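Hydrolase (Rhizobium meliloti, PDB 5HOE) hydrolyses acetyl esters of carbohydrates as an octameric acetylesterase of the GDSL-like, SGNH-hydrolase class. Local coordinates at residues Leu40-Pro43 against Tyr44-Trp48; Thr214-Arg217 against Leu218-Ile222. All coordinates share one frame; numbering follows the deposited sequence.

Contact 1 (Leu40-Pro43 with Tyr44-Trp48) comes first along the chain, in the loop that leads from helix 25-28 into helix 48-56; contact 2 (Thr214-Arg217 with Leu218-Ile222) is two turns of the C-terminal helix 212-229. Their centres lie 12 Å apart and they touch directly. Asn215 ND2 stands 3.0 Å from Gln46 O, a probable hydrogen bond, and Trp48 lays CE3 3.9 Å from CD1 of Ile222. The start of helix 48-56 is thereby tied to the last helix, beside the five-stranded parallel sheet. Tyr42 and Asn215 both lie near a probable Ser-His-Asp triad without touching it.

Contact 1 of 2, residues Leu40-Pro43 against Tyr44-Trp48; sequences LRYP and YEQRW
The guanidinium groups of Arg41 and Arg47 form an offset stack, 3.7 Å between centres and 14° between planes, that sets Arg41 NE over the rim of the Arg47 group. The chain of Arg41 reaches there extended from CG to NE, whereas that of Arg47 folds back at chi3 (-87°). This bend lets Arg47 NH1 donate to Tyr42 O at 2.8 Å, the acceptor lying at the edge of the guanidinium and the donor in the carbonyl plane. Tyr44 CA sits over the centre of the opposite face, so the group is sandwiched and its rotation probably restricted. The salt bridge of Arg47 NH2 with Glu64 would offset part of the like charge, and Arg41 NE has its own acceptor in Trp28 O; Arg41 also meets His95 of a second subunit.

A 3-10 turn over 44-46 brings Arg47 round to its partners. Gln46 N donates to Pro43 O at 2.8 Å from above the carbonyl plane, and Arg47 N closes the next turn on Tyr44 O at 3.1 Å. Gln46 OE1 rests 3.5 Å from Pro43 CD and 3.6 Å from Tyr42 CD1, its amide turned 75° from the phenol ring. The far end of that ring is held by a hydrogen bond from Tyr42 OH to Leu210 O.

Arg47 occupies the N-cap position of helix 48-56. Tyr42 and Gln46 pack on Ala212 of helix 212-229, Tyr44 lies along helix 48-56, and Trp48 reaches strand 100-104.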
# COMPACT_ATOMS: atom_id res chain seq x y z
N LEU A 40 20.19 -2.59 -31.43
CA LEU A 40 20.93 -3.78 -31.05
C LEU A 40 21.99 -3.43 -30.02
O LEU A 40 22.24 -2.26 -29.73
CB LEU A 40 21.61 -4.38 -32.28
CG LEU A 40 20.67 -4.81 -33.41
CD1 LEU A 40 21.47 -5.08 -34.67
CD2 LEU A 40 19.87 -6.06 -33.02
N ARG A 41 22.59 -4.47 -29.44
CA ARG A 41 23.60 -4.37 -28.40
C ARG A 41 25.00 -4.50 -28.99
O ARG A 41 25.25 -5.36 -29.85
CB ARG A 41 23.40 -5.50 -27.38
CG ARG A 41 24.13 -5.31 -26.05
CD ARG A 41 23.84 -6.47 -25.13
NE ARG A 41 24.40 -6.24 -23.81
CZ ARG A 41 24.38 -7.11 -22.82
NH1 ARG A 41 23.80 -8.30 -22.99
NH2 ARG A 41 24.93 -6.78 -21.65
N TYR A 42 25.92 -3.67 -28.52
CA TYR A 42 27.32 -3.84 -28.90
C TYR A 42 27.80 -5.22 -28.44
O TYR A 42 27.43 -5.68 -27.36
CB TYR A 42 28.21 -2.79 -28.23
CG TYR A 42 28.19 -1.42 -28.86
CD1 TYR A 42 28.78 -1.20 -30.10
CD2 TYR A 42 27.60 -0.32 -28.22
CE1 TYR A 42 28.77 0.05 -30.68
CE2 TYR A 42 27.61 0.93 -28.79
CZ TYR A 42 28.18 1.11 -30.02
OH TYR A 42 28.15 2.37 -30.59
N PRO A 43 28.66 -5.89 -29.21
CA PRO A 43 29.32 -7.08 -28.68
C PRO A 43 30.22 -6.72 -27.51
O PRO A 43 30.64 -5.58 -27.35
CB PRO A 43 30.13 -7.60 -29.87
CG PRO A 43 30.37 -6.42 -30.71
CD PRO A 43 29.18 -5.51 -30.54
N TYR A 44 30.51 -7.74 -26.69
CA TYR A 44 31.22 -7.52 -25.43
C TYR A 44 32.49 -6.71 -25.60
O TYR A 44 32.77 -5.80 -24.82
CB TYR A 44 31.52 -8.88 -24.81
CG TYR A 44 32.20 -8.86 -23.47
CD1 TYR A 44 31.62 -8.22 -22.37
CD2 TYR A 44 33.43 -9.47 -23.29
CE1 TYR A 44 32.24 -8.21 -21.14
CE2 TYR A 44 34.05 -9.49 -22.04
CZ TYR A 44 33.45 -8.85 -20.98
OH TYR A 44 34.05 -8.84 -19.74
N GLU A 45 33.28 -7.02 -26.64
CA GLU A 45 34.56 -6.34 -26.80
C GLU A 45 34.43 -4.90 -27.27
O GLU A 45 35.44 -4.20 -27.33
CB GLU A 45 35.50 -7.13 -27.72
CG GLU A 45 35.92 -8.49 -27.16
CD GLU A 45 36.59 -8.42 -25.78
OE1 GLU A 45 37.02 -7.33 -25.34
OE2 GLU A 45 36.67 -9.48 -25.12
N GLN A 46 33.22 -4.44 -27.57
CA GLN A 46 32.97 -3.05 -27.93
C GLN A 46 32.17 -2.33 -26.85
O GLN A 46 31.73 -1.20 -27.07
CB GLN A 46 32.24 -2.99 -29.27
CG GLN A 46 33.14 -3.32 -30.45
CD GLN A 46 32.47 -3.05 -31.77
OE1 GLN A 46 31.25 -3.09 -31.87
NE2 GLN A 46 33.27 -2.75 -32.79
N ARG A 47 31.96 -2.98 -25.71
CA ARG A 47 31.36 -2.37 -24.53
C ARG A 47 32.48 -1.87 -23.63
O ARG A 47 33.60 -2.38 -23.66
CB ARG A 47 30.51 -3.39 -23.78
CG ARG A 47 29.52 -4.14 -24.66
CD ARG A 47 28.27 -4.60 -23.95
NE ARG A 47 28.36 -5.90 -23.29
CZ ARG A 47 27.96 -7.06 -23.80
NH1 ARG A 47 27.46 -7.16 -25.04
NH2 ARG A 47 28.09 -8.16 -23.08
N TRP A 48 32.17 -0.86 -22.81
CA TRP A 48 33.20 -0.39 -21.90
C TRP A 48 33.60 -1.48 -20.92
O TRP A 48 34.79 -1.62 -20.60
CB TRP A 48 32.81 0.92 -21.21
CG TRP A 48 31.81 0.86 -20.06
CD1 TRP A 48 30.49 1.24 -20.11
CD2 TRP A 48 32.06 0.49 -18.70
NE1 TRP A 48 29.91 1.13 -18.87
CE2 TRP A 48 30.85 0.66 -17.99
CE3 TRP A 48 33.18 0.01 -18.01
CZ2 TRP A 48 30.73 0.36 -16.62
CZ3 TRP A 48 33.06 -0.27 -16.65
CH2 TRP A 48 31.84 -0.10 -15.97

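Contact 2 of 2, residues Thr214-Arg217 against Leu218-Ile222; sequences TNIR and LGHAI
His220 lies alongside Ile216, one helical turn on, and the two side chains run together along one flank of the helix. The CG2 methyl of Ile216 meets the imidazole at CE1, 3.4 Å away. The ring of His220 stands beside its own backbone nitrogen (chi1 -68°), which brings one face over the preceding turn: Ile216 O is 3.3 Å above the ring plane, nearest CG rather than the ring centre. The same oxygen accepts His220 N at 3.0 Å, so one atom takes the helix bond and also lies against the ring face. With an alanine in place of His220 the helix bond would stay, but the methyl of Ile216 would probably lose its aromatic neighbour and Ile216 O the ring that covers it.

Four successive i to i+4 bonds, from Leu218 N to Thr214 O through Ala221 N to Arg217 O, make this regular alpha-helix, part of the C-terminal helix packed beside the parallel sheet of the SGNH-hydrolase fold. With CG anti to its nitrogen (chi1 178°), Leu218 packs on Phe194 of strand 192-195 and on Trp48. Thr214 OG1 is hydrogen-bonded to Asp203, and His220 packs on Arg55 of helix 48-56.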
# COMPACT_ATOMS: atom_id res chain seq x y z
N THR A 214 34.58 5.09 -28.38
CA THR A 214 34.44 5.79 -27.11
C THR A 214 34.21 4.82 -25.95
O THR A 214 34.74 5.04 -24.86
CB THR A 214 33.32 6.82 -27.22
OG1 THR A 214 33.80 7.95 -27.97
CG2 THR A 214 32.87 7.32 -25.85
N ASN A 215 33.43 3.75 -26.16
CA ASN A 215 33.31 2.72 -25.13
C ASN A 215 34.67 2.12 -24.79
O ASN A 215 34.96 1.82 -23.62
CB ASN A 215 32.40 1.59 -25.61
CG ASN A 215 30.93 1.94 -25.55
OD1 ASN A 215 30.50 2.87 -24.84
ND2 ASN A 215 30.14 1.18 -26.28
N ILE A 216 35.51 1.91 -25.81
CA ILE A 216 36.82 1.30 -25.58
C ILE A 216 37.73 2.26 -24.83
O ILE A 216 38.40 1.88 -23.86
CB ILE A 216 37.42 0.83 -26.92
CG1 ILE A 216 36.57 -0.33 -27.45
CG2 ILE A 216 38.89 0.44 -26.77
CD1 ILE A 216 36.84 -0.68 -28.88
N ARG A 217 37.77 3.53 -25.25
CA ARG A 217 38.54 4.52 -24.50
C ARG A 217 38.07 4.61 -23.06
O ARG A 217 38.88 4.65 -22.13
CB ARG A 217 38.51 5.89 -25.20
CG ARG A 217 38.97 7.06 -24.35
CD ARG A 217 39.67 8.13 -25.19
NE ARG A 217 39.51 9.49 -24.66
CZ ARG A 217 40.47 10.20 -24.07
NH1 ARG A 217 41.69 9.71 -23.90
NH2 ARG A 217 40.20 11.44 -23.65
N LEU A 218 36.74 4.60 -22.85
CA LEU A 218 36.19 4.69 -21.50
C LEU A 218 36.60 3.50 -20.65
O LEU A 218 36.99 3.65 -19.49
CB LEU A 218 34.67 4.79 -21.57
CG LEU A 218 33.93 4.85 -20.23
CD1 LEU A 218 34.35 6.05 -19.42
CD2 LEU A 218 32.42 4.84 -20.46
N GLY A 219 36.49 2.30 -21.21
CA GLY A 219 36.85 1.10 -20.45
C GLY A 219 38.32 1.05 -20.11
O GLY A 219 38.70 0.62 -19.02
N HIS A 220 39.18 1.49 -21.03
CA HIS A 220 40.60 1.55 -20.69
C HIS A 220 40.86 2.50 -19.54
O HIS A 220 41.62 2.18 -18.61
CB HIS A 220 41.41 1.93 -21.92
CG HIS A 220 41.40 0.88 -22.99
ND1 HIS A 220 41.94 1.09 -24.24
CD2 HIS A 220 40.91 -0.38 -22.99
CE1 HIS A 220 41.79 -0.01 -24.96
NE2 HIS A 220 41.17 -0.91 -24.23
N ALA A 221 40.20 3.67 -19.54
CA ALA A 221 40.44 4.64 -18.48
C ALA A 221 39.90 4.15 -17.15
O ALA A 221 40.51 4.40 -16.09
CB ALA A 221 39.86 6.00 -18.86
N ILE A 222 38.76 3.45 -17.16
CA ILE A 222 38.23 2.91 -15.92
C ILE A 222 39.13 1.79 -15.40
O ILE A 222 39.35 1.68 -14.19
CB ILE A 222 36.77 2.47 -16.10
CG1 ILE A 222 35.88 3.70 -16.40
CG2 ILE A 222 36.28 1.75 -14.86
CD1 ILE A 222 34.42 3.41 -16.65